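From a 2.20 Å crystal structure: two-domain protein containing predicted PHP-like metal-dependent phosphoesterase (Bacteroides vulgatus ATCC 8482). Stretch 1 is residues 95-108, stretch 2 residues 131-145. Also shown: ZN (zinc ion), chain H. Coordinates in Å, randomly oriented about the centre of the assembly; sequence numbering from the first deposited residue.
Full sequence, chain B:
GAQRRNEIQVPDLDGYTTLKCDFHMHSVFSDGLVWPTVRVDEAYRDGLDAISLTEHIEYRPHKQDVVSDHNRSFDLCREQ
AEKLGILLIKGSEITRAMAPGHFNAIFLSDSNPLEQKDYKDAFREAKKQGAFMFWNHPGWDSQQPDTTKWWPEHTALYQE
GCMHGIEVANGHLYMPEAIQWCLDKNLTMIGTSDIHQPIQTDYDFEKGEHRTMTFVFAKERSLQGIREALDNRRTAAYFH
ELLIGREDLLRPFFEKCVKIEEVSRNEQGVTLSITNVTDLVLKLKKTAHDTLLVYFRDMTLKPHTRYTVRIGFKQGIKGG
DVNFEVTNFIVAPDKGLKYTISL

Stretch 1 95-108: TRAMAPGHFNAIFL
Stretch 2, residues 131-145: AFMFWNHPGWDSQQP

Two antiparallel strands, N-to-C directions at 161°, pair I106 with F132, A105 with M133, N104 with F134 and F103 with W135. Hydrogen-bonded pairs (I106-F132, N104-F134) alternate with non-hydrogen-bonded ones, and so side chains alternate between the two faces. A131 (phi/psi -54/149) precedes the pairing, its CB 3.5 Å from L108 CD2. F132 (chi1 t) makes a two-way backbone pair: F132 N donates to I106 O at 2.7 Å, I106 N to F132 O at 2.8 Å. M133 (mtm, selenomethionine) has its CG 4.2 Å from the small A105 CB. F134 (chi1 p) repeats the two-way pair, F134 N to N104 O and N104 N to F134 O, both 2.9 Å, and turns its ring back so that N104 CB lies over one face, 3.9 Å from the centroid. On the face shared by A105 and M133, W135 (t, chi2 17°) stacks offset on F103 (m), planes at 10°. N136 (m) adds two hydrogen bonds: N136 N donates to H102 O at 2.9 Å and N136 ND2 to N104 OD1 at 2.7 Å. H137 (p; phi/psi 28/65) opens a type I turn to W140; H137 NE2 and H102 ND1 bind zinc at 2.2 and 2.3 Å. The edges of H137 and W140 (t) both approach the H102 (m) face. Finally Q143 (mt, chi3 -32°) ties down the loop, Q143 NE2 donating to R96 O at 3.1 Å, near G101, whose 91/-137 backbone calls for glycine.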

# COMPACT_ATOMS: atom_id res chain seq x y z
N THR B 95 32.47 19.86 1.33
CA THR B 95 31.37 20.75 1.08
C THR B 95 31.90 22.15 0.93
O THR B 95 32.33 22.78 1.89
CB THR B 95 30.39 20.72 2.31
OG1 THR B 95 30.15 19.37 2.77
CG2 THR B 95 29.08 21.39 1.98
N ARG B 96 31.91 22.61 -0.30
CA ARG B 96 32.34 23.96 -0.61
C ARG B 96 31.40 24.66 -1.58
O ARG B 96 30.51 24.08 -2.15
CB ARG B 96 33.73 23.89 -1.24
CG ARG B 96 34.73 23.20 -0.34
CD ARG B 96 35.17 24.11 0.82
NE ARG B 96 36.18 23.44 1.63
CZ ARG B 96 37.24 24.04 2.15
NH1 ARG B 96 37.46 25.32 1.92
NH2 ARG B 96 38.12 23.34 2.85
N ALA B 97 31.62 25.95 -1.73
CA ALA B 97 30.90 26.79 -2.69
C ALA B 97 31.19 26.30 -4.10
O ALA B 97 32.21 25.66 -4.35
CB ALA B 97 31.34 28.28 -2.55
N MSE B 98 30.27 26.61 -5.01
CA MSE B 98 30.47 26.31 -6.44
C MSE B 98 31.26 27.46 -7.03
O MSE B 98 30.86 28.60 -6.82
CB MSE B 98 29.14 26.23 -7.18
CG MSE B 98 29.27 26.06 -8.69
SE MSE B 98 29.93 24.25 -9.18
CE MSE B 98 28.70 23.19 -8.05
N ALA B 99 32.37 27.24 -7.74
CA ALA B 99 32.97 25.92 -7.98
C ALA B 99 33.98 25.68 -6.86
O ALA B 99 34.40 26.64 -6.19
CB ALA B 99 33.64 25.87 -9.37
N PRO B 100 34.41 24.43 -6.63
CA PRO B 100 34.11 23.20 -7.34
C PRO B 100 32.81 22.56 -6.83
O PRO B 100 32.29 21.60 -7.39
CB PRO B 100 35.28 22.32 -6.94
CG PRO B 100 35.50 22.69 -5.48
CD PRO B 100 35.06 24.13 -5.34
N GLY B 101 32.30 23.13 -5.76
CA GLY B 101 31.06 22.64 -5.21
C GLY B 101 31.29 21.58 -4.17
O GLY B 101 32.15 21.74 -3.32
N HIS B 102 30.50 20.52 -4.23
CA HIS B 102 30.59 19.41 -3.25
C HIS B 102 31.07 18.14 -3.89
O HIS B 102 30.56 17.73 -4.93
CB HIS B 102 29.22 19.08 -2.67
CG HIS B 102 28.53 20.20 -1.97
ND1 HIS B 102 27.51 20.00 -1.08
CD2 HIS B 102 28.72 21.54 -2.03
CE1 HIS B 102 27.09 21.17 -0.62
NE2 HIS B 102 27.81 22.12 -1.17
N PHE B 103 32.05 17.51 -3.25
CA PHE B 103 32.58 16.19 -3.65
C PHE B 103 32.60 15.23 -2.48
O PHE B 103 32.80 15.61 -1.36
CB PHE B 103 34.03 16.26 -4.11
CG PHE B 103 34.25 16.87 -5.50
CD1 PHE B 103 33.85 18.15 -5.79
CD2 PHE B 103 34.90 16.13 -6.50
CE1 PHE B 103 34.04 18.68 -7.06
CE2 PHE B 103 35.08 16.64 -7.75
CZ PHE B 103 34.66 17.92 -8.04
N ASN B 104 32.44 13.95 -2.79
CA ASN B 104 32.64 12.89 -1.82
C ASN B 104 33.95 12.18 -2.07
O ASN B 104 34.33 11.92 -3.19
CB ASN B 104 31.52 11.88 -1.80
CG ASN B 104 30.38 12.31 -0.92
OD1 ASN B 104 30.26 13.47 -0.56
ND2 ASN B 104 29.54 11.35 -0.55
N ALA B 105 34.65 11.96 -0.96
CA ALA B 105 35.90 11.22 -0.88
C ALA B 105 35.54 9.95 -0.14
O ALA B 105 35.15 10.00 1.02
CB ALA B 105 36.96 12.02 -0.12
N ILE B 106 35.60 8.82 -0.83
CA ILE B 106 35.33 7.54 -0.19
C ILE B 106 36.57 6.65 -0.26
O ILE B 106 37.56 6.90 -0.97
CB ILE B 106 34.01 6.84 -0.69
CG1 ILE B 106 34.15 6.36 -2.14
CG2 ILE B 106 32.80 7.82 -0.54
CD1 ILE B 106 32.99 5.54 -2.62
N PHE B 107 36.52 5.64 0.59
CA PHE B 107 37.66 4.73 0.80
C PHE B 107 38.77 5.47 1.54
O PHE B 107 39.94 5.22 1.40
CB PHE B 107 38.11 4.04 -0.49
CG PHE B 107 37.16 2.96 -0.94
CD1 PHE B 107 37.13 1.76 -0.26
CD2 PHE B 107 36.23 3.18 -1.93
CE1 PHE B 107 36.26 0.79 -0.62
CE2 PHE B 107 35.35 2.19 -2.32
CZ PHE B 107 35.35 1.00 -1.66
N LEU B 108 38.35 6.40 2.35
CA LEU B 108 39.27 7.09 3.25
C LEU B 108 39.72 6.18 4.35
O LEU B 108 39.04 5.19 4.69
CB LEU B 108 38.59 8.31 3.92
CG LEU B 108 38.25 9.44 2.94
CD1 LEU B 108 37.55 10.60 3.62
CD2 LEU B 108 39.49 9.92 2.15
N ALA B 131 41.91 8.02 -1.88
CA ALA B 131 40.43 8.00 -1.91
C ALA B 131 39.82 7.94 -3.31
O ALA B 131 40.38 8.50 -4.26
CB ALA B 131 39.88 9.26 -1.23
N PHE B 132 38.66 7.30 -3.40
CA PHE B 132 37.86 7.33 -4.64
C PHE B 132 36.98 8.57 -4.49
O PHE B 132 36.25 8.74 -3.51
CB PHE B 132 37.08 6.06 -4.89
CG PHE B 132 36.25 6.09 -6.15
CD1 PHE B 132 34.94 6.61 -6.14
CD2 PHE B 132 36.77 5.58 -7.36
CE1 PHE B 132 34.16 6.64 -7.30
CE2 PHE B 132 35.99 5.60 -8.53
CZ PHE B 132 34.67 6.13 -8.49
N MSE B 133 37.13 9.47 -5.45
CA MSE B 133 36.48 10.79 -5.39
C MSE B 133 35.50 11.07 -6.48
O MSE B 133 35.79 10.89 -7.66
CB MSE B 133 37.57 11.88 -5.41
CG MSE B 133 38.30 11.99 -4.05
SE MSE B 133 39.98 12.93 -4.13
CE MSE B 133 41.09 11.56 -4.96
N PHE B 134 34.33 11.55 -6.08
CA PHE B 134 33.35 11.93 -7.08
C PHE B 134 32.62 13.24 -6.81
O PHE B 134 32.42 13.65 -5.69
CB PHE B 134 32.37 10.79 -7.36
CG PHE B 134 31.58 10.32 -6.16
CD1 PHE B 134 30.36 10.91 -5.84
CD2 PHE B 134 32.05 9.27 -5.37
CE1 PHE B 134 29.61 10.45 -4.75
CE2 PHE B 134 31.30 8.80 -4.28
CZ PHE B 134 30.08 9.40 -3.97
N TRP B 135 32.30 13.92 -7.90
CA TRP B 135 31.52 15.16 -7.86
C TRP B 135 30.03 14.87 -7.52
O TRP B 135 29.34 14.09 -8.18
CB TRP B 135 31.69 15.89 -9.19
CG TRP B 135 31.05 17.20 -9.28
CD1 TRP B 135 30.60 17.98 -8.26
CD2 TRP B 135 30.89 17.97 -10.48
NE1 TRP B 135 30.12 19.18 -8.75
CE2 TRP B 135 30.30 19.20 -10.12
CE3 TRP B 135 31.19 17.74 -11.82
CZ2 TRP B 135 29.97 20.18 -11.05
CZ3 TRP B 135 30.90 18.72 -12.75
CH2 TRP B 135 30.29 19.92 -12.36
N ASN B 136 29.57 15.52 -6.44
CA ASN B 136 28.18 15.42 -6.00
C ASN B 136 27.24 16.44 -6.65
O ASN B 136 27.57 17.60 -6.83
CB ASN B 136 28.04 15.56 -4.47
CG ASN B 136 28.89 14.58 -3.71
OD1 ASN B 136 29.20 13.50 -4.19
ND2 ASN B 136 29.28 14.98 -2.51
N HIS B 137 26.03 15.97 -6.93
CA HIS B 137 24.95 16.80 -7.46
C HIS B 137 25.43 18.00 -8.26
O HIS B 137 25.23 19.12 -7.87
CB HIS B 137 24.02 17.27 -6.32
CG HIS B 137 24.72 17.73 -5.07
ND1 HIS B 137 25.40 18.93 -4.99
CD2 HIS B 137 24.79 17.17 -3.84
CE1 HIS B 137 25.87 19.07 -3.77
NE2 HIS B 137 25.54 18.01 -3.06
N PRO B 138 26.08 17.74 -9.39
CA PRO B 138 26.53 18.87 -10.19
C PRO B 138 25.38 19.82 -10.50
O PRO B 138 25.53 21.04 -10.48
CB PRO B 138 27.08 18.19 -11.47
CG PRO B 138 26.70 16.70 -11.37
CD PRO B 138 26.50 16.44 -9.92
N GLY B 139 24.22 19.23 -10.68
CA GLY B 139 23.01 19.94 -11.10
C GLY B 139 22.17 20.61 -10.03
O GLY B 139 21.24 21.36 -10.34
N TRP B 140 22.50 20.37 -8.77
CA TRP B 140 21.74 20.96 -7.66
C TRP B 140 21.57 22.43 -7.96
O TRP B 140 22.56 23.17 -8.11
CB TRP B 140 22.50 20.77 -6.38
CG TRP B 140 21.83 21.21 -5.11
CD1 TRP B 140 20.51 21.10 -4.78
CD2 TRP B 140 22.50 21.69 -3.94
NE1 TRP B 140 20.30 21.54 -3.48
CE2 TRP B 140 21.52 21.89 -2.95
CE3 TRP B 140 23.85 21.98 -3.64
CZ2 TRP B 140 21.83 22.37 -1.67
CZ3 TRP B 140 24.15 22.47 -2.39
CH2 TRP B 140 23.15 22.65 -1.41
N ASP B 141 20.32 22.87 -8.02
CA ASP B 141 20.00 24.23 -8.51
C ASP B 141 20.38 25.32 -7.54
O ASP B 141 20.41 26.51 -7.90
CB ASP B 141 18.50 24.38 -8.93
CG ASP B 141 17.50 24.03 -7.82
OD1 ASP B 141 17.87 23.92 -6.63
OD2 ASP B 141 16.31 23.83 -8.19
N SER B 142 20.69 24.90 -6.33
CA SER B 142 21.07 25.85 -5.29
C SER B 142 22.43 26.49 -5.62
O SER B 142 22.71 27.65 -5.30
CB SER B 142 21.12 25.18 -3.92
OG SER B 142 21.61 26.12 -2.98
N GLN B 143 23.25 25.72 -6.30
CA GLN B 143 24.59 26.16 -6.67
C GLN B 143 24.71 26.44 -8.17
O GLN B 143 25.61 27.17 -8.60
CB GLN B 143 25.63 25.15 -6.17
CG GLN B 143 25.85 25.21 -4.66
CD GLN B 143 27.12 24.51 -4.22
OE1 GLN B 143 27.55 23.54 -4.82
NE2 GLN B 143 27.74 25.02 -3.17
N GLN B 144 23.83 25.83 -8.95
CA GLN B 144 23.75 26.07 -10.40
C GLN B 144 22.27 26.18 -10.77
O GLN B 144 21.66 25.24 -11.28
CB GLN B 144 24.45 24.99 -11.23
CG GLN B 144 25.95 24.81 -10.90
CD GLN B 144 26.77 24.19 -12.02
OE1 GLN B 144 27.22 24.89 -12.93
NE2 GLN B 144 26.99 22.87 -11.93
N PRO B 145 21.68 27.35 -10.51
CA PRO B 145 20.24 27.45 -10.69
C PRO B 145 19.71 27.51 -12.10
O PRO B 145 18.52 27.33 -12.28
CB PRO B 145 19.89 28.77 -9.98
CG PRO B 145 21.12 29.53 -9.88
CD PRO B 145 22.26 28.58 -9.93
ZN ZN H . 26.25 18.09 -0.97
O HOH W 1 28.64 19.99 -6.50
O HOH W 2 25.58 16.42 -0.75